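Side-chain contacts in periplasmic sugar-binding protein (Chloroflexus aurantiacus, PDB 4RXU), which binds D-glucose and probably serves as the solute-binding component of an ABC-type sugar transporter: residues S72-E75 with K76-V79; I136-G139 with A140-Q144; T236-A240 with A241-K245; V341-T344 with R345-R349; G356-S359 with A360-T364. All coordinates share one frame; numbering follows the deposited sequence.

Contact 1: S72-E75 with K76-V79; sequences SAKE and KENV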
loop_
_atom_site.group_PDB
_atom_site.type_symbol
_atom_site.label_atom_id
_atom_site.label_comp_id
_atom_site.label_asym_id
_atom_site.label_seq_id
_atom_site.Cartn_x
_atom_site.Cartn_y
_atom_site.Cartn_z
ATOM N N SER A 72 8.451 12.932 9.942
ATOM C CA SER A 72 9.785 12.739 9.364
ATOM C C SER A 72 10.877 13.168 10.335
ATOM O O SER A 72 11.972 12.593 10.362
ATOM C CB SER A 72 9.968 13.511 8.079
ATOM O OG SER A 72 9.096 13.054 7.085
ATOM N N ALA A 73 10.589 14.172 11.154
ATOM C CA ALA A 73 11.585 14.610 12.103
ATOM C C ALA A 73 11.803 13.549 13.184
ATOM O O ALA A 73 12.949 13.278 13.589
ATOM C CB ALA A 73 11.182 15.949 12.719
ATOM N N LYS A 74 10.720 12.934 13.643
ATOM C CA LYS A 74 10.862 11.871 14.647
ATOM C C LYS A 74 11.534 10.650 14.022
ATOM O O LYS A 74 12.343 9.992 14.644
ATOM C CB LYS A 74 9.518 11.475 15.237
ATOM C CG LYS A 74 9.599 10.369 16.271
ATOM C CD LYS A 74 10.356 10.809 17.504
ATOM C CE LYS A 74 10.409 9.802 18.641
ATOM N NZ LYS A 74 9.126 9.582 19.323
ATOM N N GLU A 75 11.172 10.347 12.785
ATOM C CA GLU A 75 11.815 9.266 12.056
ATOM C C GLU A 75 13.343 9.408 12.025
ATOM O O GLU A 75 14.082 8.480 12.305
ATOM C CB GLU A 75 11.222 9.254 10.657
ATOM C CG GLU A 75 11.864 8.283 9.698
ATOM C CD GLU A 75 11.203 8.463 8.359
ATOM O OE1 GLU A 75 11.731 9.267 7.542
ATOM O OE2 GLU A 75 10.117 7.868 8.163
ATOM N N LYS A 76 13.785 10.620 11.745
ATOM C CA LYS A 76 15.200 10.881 11.689
ATOM C C LYS A 76 15.821 10.687 13.072
ATOM O O LYS A 76 16.900 10.092 13.169
ATOM C CB LYS A 76 15.513 12.274 11.130
ATOM C CG LYS A 76 17.001 12.471 10.903
ATOM C CD LYS A 76 17.299 13.815 10.297
ATOM C CE LYS A 76 18.725 13.891 9.767
ATOM N NZ LYS A 76 19.643 13.675 10.909
ATOM N N GLU A 77 15.154 11.177 14.112
ATOM C CA GLU A 77 15.587 10.935 15.483
ATOM C C GLU A 77 15.721 9.442 15.763
ATOM O O GLU A 77 16.722 8.994 16.323
ATOM C CB GLU A 77 14.608 11.570 16.474
ATOM C CG GLU A 77 14.536 13.086 16.389
ATOM C CD GLU A 77 14.095 13.721 17.692
ATOM O OE1 GLU A 77 13.484 13.016 18.523
ATOM O OE2 GLU A 77 14.357 14.927 17.886
ATOM N N ASN A 78 14.708 8.678 15.371
ATOM C CA ASN A 78 14.716 7.246 15.566
ATOM C C ASN A 78 15.963 6.638 14.945
ATOM O O ASN A 78 16.641 5.790 15.555
ATOM C CB ASN A 78 13.468 6.607 14.949
ATOM C CG ASN A 78 12.206 6.820 15.758
ATOM O OD1 ASN A 78 11.090 6.675 15.195
ATOM N ND2 ASN A 78 12.329 7.080 17.041
ATOM N N VAL A 79 16.243 7.040 13.710
ATOM C CA VAL A 79 17.442 6.541 13.036
ATOM C C VAL A 79 18.686 6.929 13.832
ATOM O O VAL A 79 19.583 6.115 14.035
ATOM C CB VAL A 79 17.507 7.025 11.582
ATOM C CG1 VAL A 79 18.832 6.691 10.912
ATOM C CG2 VAL A 79 16.381 6.376 10.801
#
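K74 and E77 meet on the outer side of the helix and cross at about a right angle. K74 first runs with CG anti to its backbone N (chi1 179°), then bends at chi2. This brings K74 CD 4.0 Å from E77 OE1. The charges themselves stay apart, with K74 NZ 5.6 Å from E77 OE1. The ammonium instead bonds to Q69. E77 starts the other way, with CG beside its own backbone N (chi1 -64°). That fold lays E77 CG 3.2 Å from A73 O. N78 takes a similar first torsion and packs its CB against the carbonyl E75 O, 3.3 Å away.

E75 is buried and extended. Its carboxylate bonds to the backbone N of H95. V79 lies one turn on, and V79 CG2 rests 3.5 Å from E75 O. K76 leads outward to a salt bridge with E80. Backbone bonds of i to i+4 type join the segments, the shortest being N78 N to K74 O at 2.8 Å. E75 and V79 both touch I92 of strand 89-92. These are the first two turns of an alpha helix packed on the parallel part of the large mixed sheet in a periplasmic binding protein fold.

Contact 2: I136-G139 with A140-Q144; sequences IAVG and AQQAQ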
loop_
_atom_site.group_PDB
_atom_site.type_symbol
_atom_site.label_atom_id
_atom_site.label_comp_id
_atom_site.label_asym_id
_atom_site.label_seq_id
_atom_site.Cartn_x
_atom_site.Cartn_y
_atom_site.Cartn_z
ATOM N N ILE A 136 2.985 -1.959 -8.461
ATOM C CA ILE A 136 2.316 -1.731 -9.750
ATOM C C ILE A 136 1.230 -2.813 -9.959
ATOM O O ILE A 136 0.093 -2.521 -10.390
ATOM C CB ILE A 136 3.339 -1.712 -10.905
ATOM C CG1 ILE A 136 4.204 -0.429 -10.854
ATOM C CG2 ILE A 136 2.675 -1.848 -12.284
ATOM C CD1 ILE A 136 3.499 0.857 -11.256
ATOM N N ALA A 137 1.592 -4.055 -9.666
ATOM C CA ALA A 137 0.657 -5.157 -9.800
ATOM C C ALA A 137 -0.530 -5.004 -8.845
ATOM O O ALA A 137 -1.635 -5.361 -9.208
ATOM C CB ALA A 137 1.356 -6.495 -9.579
ATOM N N VAL A 138 -0.316 -4.477 -7.632
ATOM C CA VAL A 138 -1.467 -4.185 -6.753
ATOM C C VAL A 138 -2.496 -3.289 -7.476
ATOM O O VAL A 138 -3.700 -3.602 -7.530
ATOM C CB VAL A 138 -1.034 -3.480 -5.457
ATOM C CG1 VAL A 138 -2.237 -3.053 -4.647
ATOM C CG2 VAL A 138 -0.129 -4.383 -4.650
ATOM N N GLY A 139 -2.037 -2.167 -8.028
ATOM C CA GLY A 139 -2.977 -1.238 -8.680
ATOM C C GLY A 139 -3.610 -1.847 -9.911
ATOM O O GLY A 139 -4.778 -1.662 -10.144
ATOM N N ALA A 140 -2.805 -2.560 -10.697
ATOM C CA ALA A 140 -3.302 -3.251 -11.900
ATOM C C ALA A 140 -4.388 -4.241 -11.513
ATOM O O ALA A 140 -5.431 -4.287 -12.159
ATOM C CB ALA A 140 -2.180 -3.946 -12.650
ATOM N N GLN A 141 -4.165 -5.006 -10.447
ATOM C CA GLN A 141 -5.149 -5.982 -10.017
ATOM C C GLN A 141 -6.427 -5.330 -9.513
ATOM O O GLN A 141 -7.530 -5.807 -9.749
ATOM C CB GLN A 141 -4.578 -6.899 -8.954
ATOM C CG GLN A 141 -3.628 -7.928 -9.524
ATOM C CD GLN A 141 -3.114 -8.885 -8.459
ATOM O OE1 GLN A 141 -3.785 -9.135 -7.483
ATOM N NE2 GLN A 141 -1.954 -9.437 -8.670
ATOM N N GLN A 142 -6.281 -4.225 -8.801
ATOM C CA GLN A 142 -7.456 -3.490 -8.361
ATOM C C GLN A 142 -8.284 -3.055 -9.572
ATOM O O GLN A 142 -9.500 -3.279 -9.650
ATOM C CB GLN A 142 -7.045 -2.289 -7.517
ATOM C CG GLN A 142 -6.456 -2.664 -6.179
ATOM C CD GLN A 142 -5.896 -1.497 -5.445
ATOM O OE1 GLN A 142 -5.485 -0.520 -6.049
ATOM N NE2 GLN A 142 -5.868 -1.589 -4.130
ATOM N N ALA A 143 -7.622 -2.389 -10.503
ATOM C CA ALA A 143 -8.329 -1.918 -11.692
ATOM C C ALA A 143 -8.912 -3.049 -12.543
ATOM O O ALA A 143 -10.030 -2.940 -13.064
ATOM C CB ALA A 143 -7.414 -1.052 -12.534
ATOM N N GLN A 144 -8.142 -4.118 -12.697
ATOM C CA GLN A 144 -8.560 -5.242 -13.523
ATOM C C GLN A 144 -9.845 -5.875 -12.966
ATOM O O GLN A 144 -10.731 -6.238 -13.723
ATOM C CB GLN A 144 -7.432 -6.267 -13.675
ATOM C CG GLN A 144 -7.712 -7.294 -14.754
ATOM C CD GLN A 144 -7.743 -6.657 -16.126
ATOM O OE1 GLN A 144 -6.771 -6.030 -16.543
ATOM N NE2 GLN A 144 -8.864 -6.788 -16.819
#
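A140 N bonds to I136 O at 2.9 Å, and the next three amides follow the same i to i+4 pattern. Q141 N meets A137 O at 2.8 Å. Q142 N meets V138 O, and A143 N meets G139 O in a bond only 6° from straight (174°). The two segments are therefore one unbroken stretch of alpha helix 135-148, with helical backbone angles at every residue.

Among the side chains, V138 and Q142 lie side by side and point the same way. V138 CG1 sits 3.9 Å from Q142 NE2. Q142 has CG beside its backbone N (chi1 -69°), which brings Q142 CG 3.2 Å from V138 O. The chain then extends. Its amide turns Q142 OE1 over the bare backbone of G139, 3.7 Å from G139 CA. The other amide atom, Q142 NE2, is buried and bonds to the carbonyls of G276 and P251.

Q141 uses a similar first torsion on a neighbouring face. Q141 CG lies 3.3 Å from A137 O. Its amide reaches strand 332-343, where OE1 bonds to T342 OG1 and NE2 to V340 O. A143 turns to helix 167-185 and packs on V179 and L180.

V138 touches K298, one of the glucose pocket residues, and its side chain is about 7 Å from the bound sugar. The helix follows strand 129-133 of the large mixed sheet and precedes strand 155-159 of the four-stranded parallel sheet. It is a connecting helix at the passage between the two sheets of a periplasmic binding protein, close to the sugar site.

Contact 3: T236-A240 with A241-K245; sequences TAATA and ADKGK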
loop_
_atom_site.group_PDB
_atom_site.type_symbol
_atom_site.label_atom_id
_atom_site.label_comp_id
_atom_site.label_asym_id
_atom_site.label_seq_id
_atom_site.Cartn_x
_atom_site.Cartn_y
_atom_site.Cartn_z
ATOM N N THR A 236 -22.495 13.636 -2.712
ATOM C CA THR A 236 -23.310 14.833 -2.605
ATOM C C THR A 236 -23.263 15.657 -3.892
ATOM O O THR A 236 -24.267 16.241 -4.304
ATOM C CB THR A 236 -22.912 15.649 -1.390
ATOM O OG1 THR A 236 -23.227 14.884 -0.214
ATOM C CG2 THR A 236 -23.650 16.973 -1.348
ATOM N N ALA A 237 -22.097 15.693 -4.525
ATOM C CA ALA A 237 -21.914 16.465 -5.750
ATOM C C ALA A 237 -22.474 15.723 -6.954
ATOM O O ALA A 237 -22.881 16.317 -7.948
ATOM C CB ALA A 237 -20.440 16.744 -5.969
ATOM N N ALA A 238 -22.458 14.409 -6.856
ATOM C CA ALA A 238 -22.918 13.549 -7.933
ATOM C C ALA A 238 -24.431 13.533 -7.993
ATOM O O ALA A 238 -25.116 13.766 -6.994
ATOM C CB ALA A 238 -22.393 12.150 -7.721
ATOM N N THR A 239 -24.955 13.248 -9.176
ATOM C CA THR A 239 -26.407 13.173 -9.367
ATOM C C THR A 239 -26.816 11.720 -9.575
ATOM O O THR A 239 -25.948 10.860 -9.687
ATOM C CB THR A 239 -26.861 14.000 -10.582
ATOM O OG1 THR A 239 -26.364 13.394 -11.785
ATOM C CG2 THR A 239 -26.354 15.436 -10.470
ATOM N N ALA A 240 -28.122 11.445 -9.663
ATOM C CA ALA A 240 -28.589 10.058 -9.784
ATOM C C ALA A 240 -28.016 9.389 -11.046
ATOM O O ALA A 240 -27.661 8.204 -11.048
ATOM C CB ALA A 240 -30.118 9.988 -9.769
ATOM N N ALA A 241 -27.863 10.180 -12.104
ATOM C CA ALA A 241 -27.279 9.688 -13.362
ATOM C C ALA A 241 -25.825 9.218 -13.241
ATOM O O ALA A 241 -25.312 8.497 -14.100
ATOM C CB ALA A 241 -27.378 10.758 -14.428
ATOM N N ASP A 242 -25.172 9.655 -12.174
ATOM C CA ASP A 242 -23.781 9.290 -11.887
ATOM C C ASP A 242 -23.649 8.111 -10.934
ATOM O O ASP A 242 -22.540 7.758 -10.526
ATOM C CB ASP A 242 -23.074 10.487 -11.266
ATOM C CG ASP A 242 -23.138 11.711 -12.147
ATOM O OD1 ASP A 242 -22.952 11.570 -13.364
ATOM O OD2 ASP A 242 -23.383 12.817 -11.628
ATOM N N LYS A 243 -24.779 7.504 -10.587
ATOM C CA LYS A 243 -24.807 6.439 -9.615
ATOM C C LYS A 243 -25.328 5.181 -10.260
ATOM O O LYS A 243 -24.856 4.793 -11.329
ATOM C CB LYS A 243 -25.605 6.882 -8.394
ATOM C CG LYS A 243 -24.873 8.004 -7.692
ATOM C CD LYS A 243 -25.684 8.694 -6.646
ATOM C CE LYS A 243 -24.960 9.954 -6.223
ATOM N NZ LYS A 243 -25.599 10.549 -5.042
ATOM N N GLY A 244 -26.292 4.533 -9.618
ATOM C CA GLY A 244 -26.729 3.225 -10.042
ATOM C C GLY A 244 -25.676 2.178 -9.732
ATOM O O GLY A 244 -25.316 1.947 -8.591
ATOM N N LYS A 245 -25.192 1.534 -10.770
ATOM C CA LYS A 245 -24.177 0.503 -10.610
ATOM C C LYS A 245 -22.805 1.094 -10.841
ATOM O O LYS A 245 -22.468 1.459 -11.972
ATOM C CB LYS A 245 -24.419 -0.593 -11.616
ATOM C CG LYS A 245 -23.501 -1.776 -11.460
ATOM C CD LYS A 245 -24.215 -2.982 -11.996
ATOM C CE LYS A 245 -23.355 -3.642 -13.020
ATOM N NZ LYS A 245 -24.193 -4.634 -13.734
#
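D242 OD2 is gripped twice by T239. The backbone T239 N bonds to it at 2.9 Å and is nearly straight (172°), on the anti side of the carboxylate. The hydroxyl T239 OG1 donates to the same D242 OD2 at 3.0 Å, from well above the carboxylate plane. Both donors come from one face of that plane. T239 OG1 can reach because it stands between its own N and carbonyl carbon (chi1 68°).

The backbone closes the same turn. D242 N bonds to T239 O at 2.9 Å, and K243 N bonds to A240 O at 3.0 Å. The chain left helix 224-237 at A238 and here makes a short 3-10 turn. The bond from T239 N to the D242 side chain is like one half of a capping box.

K243 stretches back along the turn, and K243 CE packs 3.7 Å from A238 CB. Its NZ forms a salt bridge with D266 and also bonds to L235 O. The second oxygen of D242, OD1, pairs with K192 in another salt bridge. D242 is thus held at both oxygens. These donors and the nearby lysine would be expected to favour its ionised form.

Contact 4: V341-T344 with R345-R349; sequences VTVT and RDNVR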
loop_
_atom_site.group_PDB
_atom_site.type_symbol
_atom_site.label_atom_id
_atom_site.label_comp_id
_atom_site.label_asym_id
_atom_site.label_seq_id
_atom_site.Cartn_x
_atom_site.Cartn_y
_atom_site.Cartn_z
ATOM N N VAL A 341 -1.699 -10.971 -4.543
ATOM C CA VAL A 341 -2.759 -11.871 -5.016
ATOM C C VAL A 341 -4.123 -11.285 -4.757
ATOM O O VAL A 341 -4.419 -10.823 -3.656
ATOM C CB VAL A 341 -2.654 -13.248 -4.288
ATOM C CG1 VAL A 341 -3.794 -14.186 -4.638
ATOM C CG2 VAL A 341 -1.335 -13.889 -4.651
ATOM N N THR A 342 -4.972 -11.316 -5.766
ATOM C CA THR A 342 -6.329 -10.857 -5.578
ATOM C C THR A 342 -7.171 -11.860 -4.787
ATOM O O THR A 342 -7.243 -13.035 -5.122
ATOM C CB THR A 342 -7.013 -10.584 -6.914
ATOM O OG1 THR A 342 -6.441 -9.411 -7.489
ATOM C CG2 THR A 342 -8.523 -10.364 -6.725
ATOM N N VAL A 343 -7.811 -11.341 -3.747
ATOM C CA VAL A 343 -8.687 -12.135 -2.900
ATOM C C VAL A 343 -10.122 -11.634 -2.972
ATOM O O VAL A 343 -10.411 -10.456 -2.725
ATOM C CB VAL A 343 -8.168 -12.192 -1.459
ATOM C CG1 VAL A 343 -9.176 -12.912 -0.569
ATOM C CG2 VAL A 343 -6.815 -12.893 -1.473
ATOM N N THR A 344 -11.007 -12.575 -3.277
ATOM C CA THR A 344 -12.433 -12.347 -3.298
ATOM C C THR A 344 -13.064 -13.462 -2.474
ATOM O O THR A 344 -12.365 -14.305 -1.931
ATOM C CB THR A 344 -12.965 -12.459 -4.730
ATOM O OG1 THR A 344 -12.794 -13.811 -5.211
ATOM C CG2 THR A 344 -12.227 -11.502 -5.628
ATOM N N ARG A 345 -14.384 -13.485 -2.406
ATOM C CA ARG A 345 -15.073 -14.610 -1.751
ATOM C C ARG A 345 -14.661 -15.983 -2.277
ATOM O O ARG A 345 -14.634 -16.968 -1.533
ATOM C CB ARG A 345 -16.548 -14.496 -1.964
ATOM C CG ARG A 345 -17.181 -13.451 -1.115
ATOM C CD ARG A 345 -18.559 -13.200 -1.675
ATOM N NE ARG A 345 -19.491 -12.804 -0.642
ATOM C CZ ARG A 345 -20.799 -12.765 -0.839
ATOM N NH1 ARG A 345 -21.284 -13.099 -2.020
ATOM N NH2 ARG A 345 -21.612 -12.388 0.138
ATOM N N ASP A 346 -14.373 -16.055 -3.569
ATOM C CA ASP A 346 -14.098 -17.347 -4.216
ATOM C C ASP A 346 -12.809 -18.017 -3.691
ATOM O O ASP A 346 -12.720 -19.236 -3.686
ATOM C CB ASP A 346 -14.068 -17.176 -5.742
ATOM C CG ASP A 346 -15.383 -16.594 -6.295
ATOM O OD1 ASP A 346 -16.470 -16.914 -5.749
ATOM O OD2 ASP A 346 -15.328 -15.795 -7.259
ATOM N N ASN A 347 -11.833 -17.221 -3.227
ATOM C CA ASN A 347 -10.528 -17.745 -2.796
ATOM C C ASN A 347 -10.060 -17.256 -1.434
ATOM O O ASN A 347 -8.910 -17.448 -1.076
ATOM C CB ASN A 347 -9.419 -17.511 -3.845
ATOM C CG ASN A 347 -9.047 -16.067 -3.982
ATOM O OD1 ASN A 347 -9.871 -15.214 -3.710
ATOM N ND2 ASN A 347 -7.807 -15.788 -4.381
ATOM N N VAL A 348 -10.944 -16.642 -0.665
ATOM C CA VAL A 348 -10.524 -16.159 0.649
ATOM C C VAL A 348 -9.973 -17.290 1.544
ATOM O O VAL A 348 -8.944 -17.134 2.232
ATOM C CB VAL A 348 -11.596 -15.320 1.351
ATOM C CG1 VAL A 348 -12.912 -16.059 1.460
ATOM C CG2 VAL A 348 -11.091 -14.897 2.714
ATOM N N ARG A 349 -10.639 -18.434 1.509
ATOM C CA ARG A 349 -10.191 -19.550 2.291
ATOM C C ARG A 349 -8.833 -20.047 1.797
ATOM O O ARG A 349 -7.910 -20.180 2.602
ATOM C CB ARG A 349 -11.228 -20.676 2.308
ATOM C CG ARG A 349 -10.812 -21.810 3.235
ATOM C CD ARG A 349 -11.879 -22.875 3.269
ATOM N NE ARG A 349 -13.072 -22.413 3.963
ATOM C CZ ARG A 349 -13.235 -22.437 5.283
ATOM N NH1 ARG A 349 -12.261 -22.888 6.073
ATOM N NH2 ARG A 349 -14.374 -21.997 5.819
#
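N347 makes two side-chain hydrogen bonds to the end of strand 332-343. N347 ND2 donates to T342 O at 2.9 Å, and the acceptor lies close to the amide plane. In return T344 N donates to N347 OD1 at 2.9 Å, with an angle of 172°. The amide thus presents one donor and one acceptor to the strand edge, much as a peptide group of a paired strand would. The two bonds fix its rotation. CG stands between backbone N and carbonyl carbon (chi1 69°), which turns the amide back to the strand.

Backbone bonds tighten the corner. N347 N bonds to T344 O at 3.2 Å, closing a beta turn with helical angles at R345 and D346. The hydroxyl T344 OG1 accepts from D346 N at 3.2 Å, which makes an ST turn.

Apolar contact comes from V343 and V348, which cross at about a right angle. V343 CG1 is 3.9 Å from V348 CB. V343 also packs on A351, and V348 on L366 and P367.

N347 holds the N-cap position of helix 348-354, though its side chain makes no capping bond. The whole is a strand-to-helix corner that joins the large mixed sheet to the C-terminal helix.

Contact 5: G356-S359 with A360-T364; sequences GYYS and ASDFT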
loop_
_atom_site.group_PDB
_atom_site.type_symbol
_atom_site.label_atom_id
_atom_site.label_comp_id
_atom_site.label_asym_id
_atom_site.label_seq_id
_atom_site.Cartn_x
_atom_site.Cartn_y
_atom_site.Cartn_z
ATOM N N GLY A 356 -2.242 -20.328 6.071
ATOM C CA GLY A 356 -1.851 -20.046 7.445
ATOM C C GLY A 356 -1.787 -18.597 7.872
ATOM O O GLY A 356 -1.433 -18.314 9.010
ATOM N N TYR A 357 -2.145 -17.681 6.984
ATOM C CA TYR A 357 -2.040 -16.273 7.314
ATOM C C TYR A 357 -2.921 -15.911 8.501
ATOM O O TYR A 357 -2.459 -15.288 9.487
ATOM C CB TYR A 357 -2.397 -15.412 6.109
ATOM C CG TYR A 357 -1.879 -13.994 6.195
ATOM C CD1 TYR A 357 -0.555 -13.728 5.963
ATOM C CD2 TYR A 357 -2.717 -12.925 6.525
ATOM C CE1 TYR A 357 -0.036 -12.439 6.044
ATOM C CE2 TYR A 357 -2.221 -11.635 6.566
ATOM C CZ TYR A 357 -0.863 -11.397 6.325
ATOM O OH TYR A 357 -0.328 -10.107 6.332
ATOM N N TYR A 358 -4.173 -16.353 8.419
ATOM C CA TYR A 358 -5.139 -16.158 9.488
ATOM C C TYR A 358 -5.799 -17.460 9.881
ATOM O O TYR A 358 -5.967 -18.334 9.057
ATOM C CB TYR A 358 -6.266 -15.211 9.079
ATOM C CG TYR A 358 -5.876 -13.776 8.789
ATOM C CD1 TYR A 358 -5.011 -13.086 9.617
ATOM C CD2 TYR A 358 -6.410 -13.105 7.716
ATOM C CE1 TYR A 358 -4.693 -11.762 9.385
ATOM C CE2 TYR A 358 -6.079 -11.766 7.472
ATOM C CZ TYR A 358 -5.228 -11.105 8.323
ATOM O OH TYR A 358 -4.881 -9.780 8.102
ATOM N N SER A 359 -6.204 -17.552 11.139
ATOM C CA SER A 359 -7.074 -18.639 11.571
ATOM C C SER A 359 -8.500 -18.399 11.084
ATOM O O SER A 359 -9.009 -17.270 11.104
ATOM C CB SER A 359 -7.039 -18.775 13.087
ATOM O OG SER A 359 -8.054 -19.669 13.545
ATOM N N ALA A 360 -9.158 -19.475 10.648
ATOM C CA ALA A 360 -10.563 -19.381 10.246
ATOM C C ALA A 360 -11.448 -18.810 11.361
ATOM O O ALA A 360 -12.463 -18.158 11.087
ATOM C CB ALA A 360 -11.084 -20.748 9.843
ATOM N N SER A 361 -11.064 -19.069 12.612
ATOM C CA SER A 361 -11.855 -18.616 13.751
ATOM C C SER A 361 -11.876 -17.088 13.903
ATOM O O SER A 361 -12.662 -16.551 14.697
ATOM C CB SER A 361 -11.342 -19.235 15.041
ATOM O OG SER A 361 -10.020 -18.807 15.279
ATOM N N ASP A 362 -11.034 -16.386 13.140
ATOM C CA ASP A 362 -11.049 -14.921 13.145
ATOM C C ASP A 362 -12.301 -14.340 12.507
ATOM O O ASP A 362 -12.562 -13.146 12.652
ATOM C CB ASP A 362 -9.895 -14.352 12.326
ATOM C CG ASP A 362 -8.521 -14.647 12.903
ATOM O OD1 ASP A 362 -8.392 -15.231 14.012
ATOM O OD2 ASP A 362 -7.538 -14.291 12.195
ATOM N N PHE A 363 -13.001 -15.159 11.726
ATOM C CA PHE A 363 -14.101 -14.696 10.888
ATOM C C PHE A 363 -15.382 -15.434 11.122
ATOM O O PHE A 363 -15.382 -16.576 11.583
ATOM C CB PHE A 363 -13.713 -14.829 9.416
ATOM C CG PHE A 363 -12.398 -14.151 9.106
ATOM C CD1 PHE A 363 -12.301 -12.782 9.193
ATOM C CD2 PHE A 363 -11.248 -14.875 8.871
ATOM C CE1 PHE A 363 -11.093 -12.137 8.979
ATOM C CE2 PHE A 363 -10.036 -14.244 8.664
ATOM C CZ PHE A 363 -9.950 -12.873 8.718
ATOM N N THR A 364 -16.467 -14.772 10.763
ATOM C CA THR A 364 -17.773 -15.405 10.773
ATOM C C THR A 364 -18.154 -15.764 9.340
ATOM O O THR A 364 -18.005 -14.978 8.368
ATOM C CB THR A 364 -18.846 -14.545 11.460
ATOM O OG1 THR A 364 -19.032 -13.338 10.737
ATOM C CG2 THR A 364 -18.400 -14.192 12.873
#
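Y358 meets F363 in an offset edge-to-face pair. The edge of F363 faces the Y358 ring, with centroids 5.7 Å apart and planes at 67°. The nearest atoms are Y358 CD2 and F363 CZ, at 3.7 Å. Y357 CD2 lies over the centre of one face of the Y358 ring, and the phenol OH of Y358 bonds to A279 O. D362 comes across the base of Y358, at about a right angle to it. D362 OD2 is 3.5 Å from Y358 CB.

S359 comes next and starts a short 3-10 turn, 360-362, in the C-terminal tail after helix 348-354. D362 N bonds to S359 O at 3.0 Å, and the donor sits above the carbonyl plane. S359 N also bonds to a citrate, probably from the crystallisation liquor.

The S359 hydroxyl swings anti to its backbone N (chi1 170°), which places OG beside its own carbonyl carbon. There S359 OG and S361 OG share a hydrogen bond of 2.8 Å, and either could be the donor. D362 CB covers one face of the F363 ring at 3.6 Å above its plane. F363 also packs on V284, Q285 and I288 of helix 281-288 and on I353 of helix 348-354.

How the contacts relate
Contacts 1 and 2 are regular alpha helix and partly buried. Contacts 3 and 5 are surface turns of 3-10 type, and contact 4 is a partly buried corner between strand and helix. The helical pair relies on backbone bonds and aliphatic packing over carbonyls. The turns add side-chain bonds to their backbone ones: a carboxylate in contact 3, an amide in contact 4, paired hydroxyls in contact 5. Contact 5 alone has an aromatic pair. Contacts 2 and 4 touch directly, helix 135-148 against strand 332-343. Contact 4 runs into the start of helix 348-354 and contact 5 follows its end, their nearest atoms about 4 Å apart. Contact 1 stands alone, its nearest atoms about 20 Å or more from those of the others.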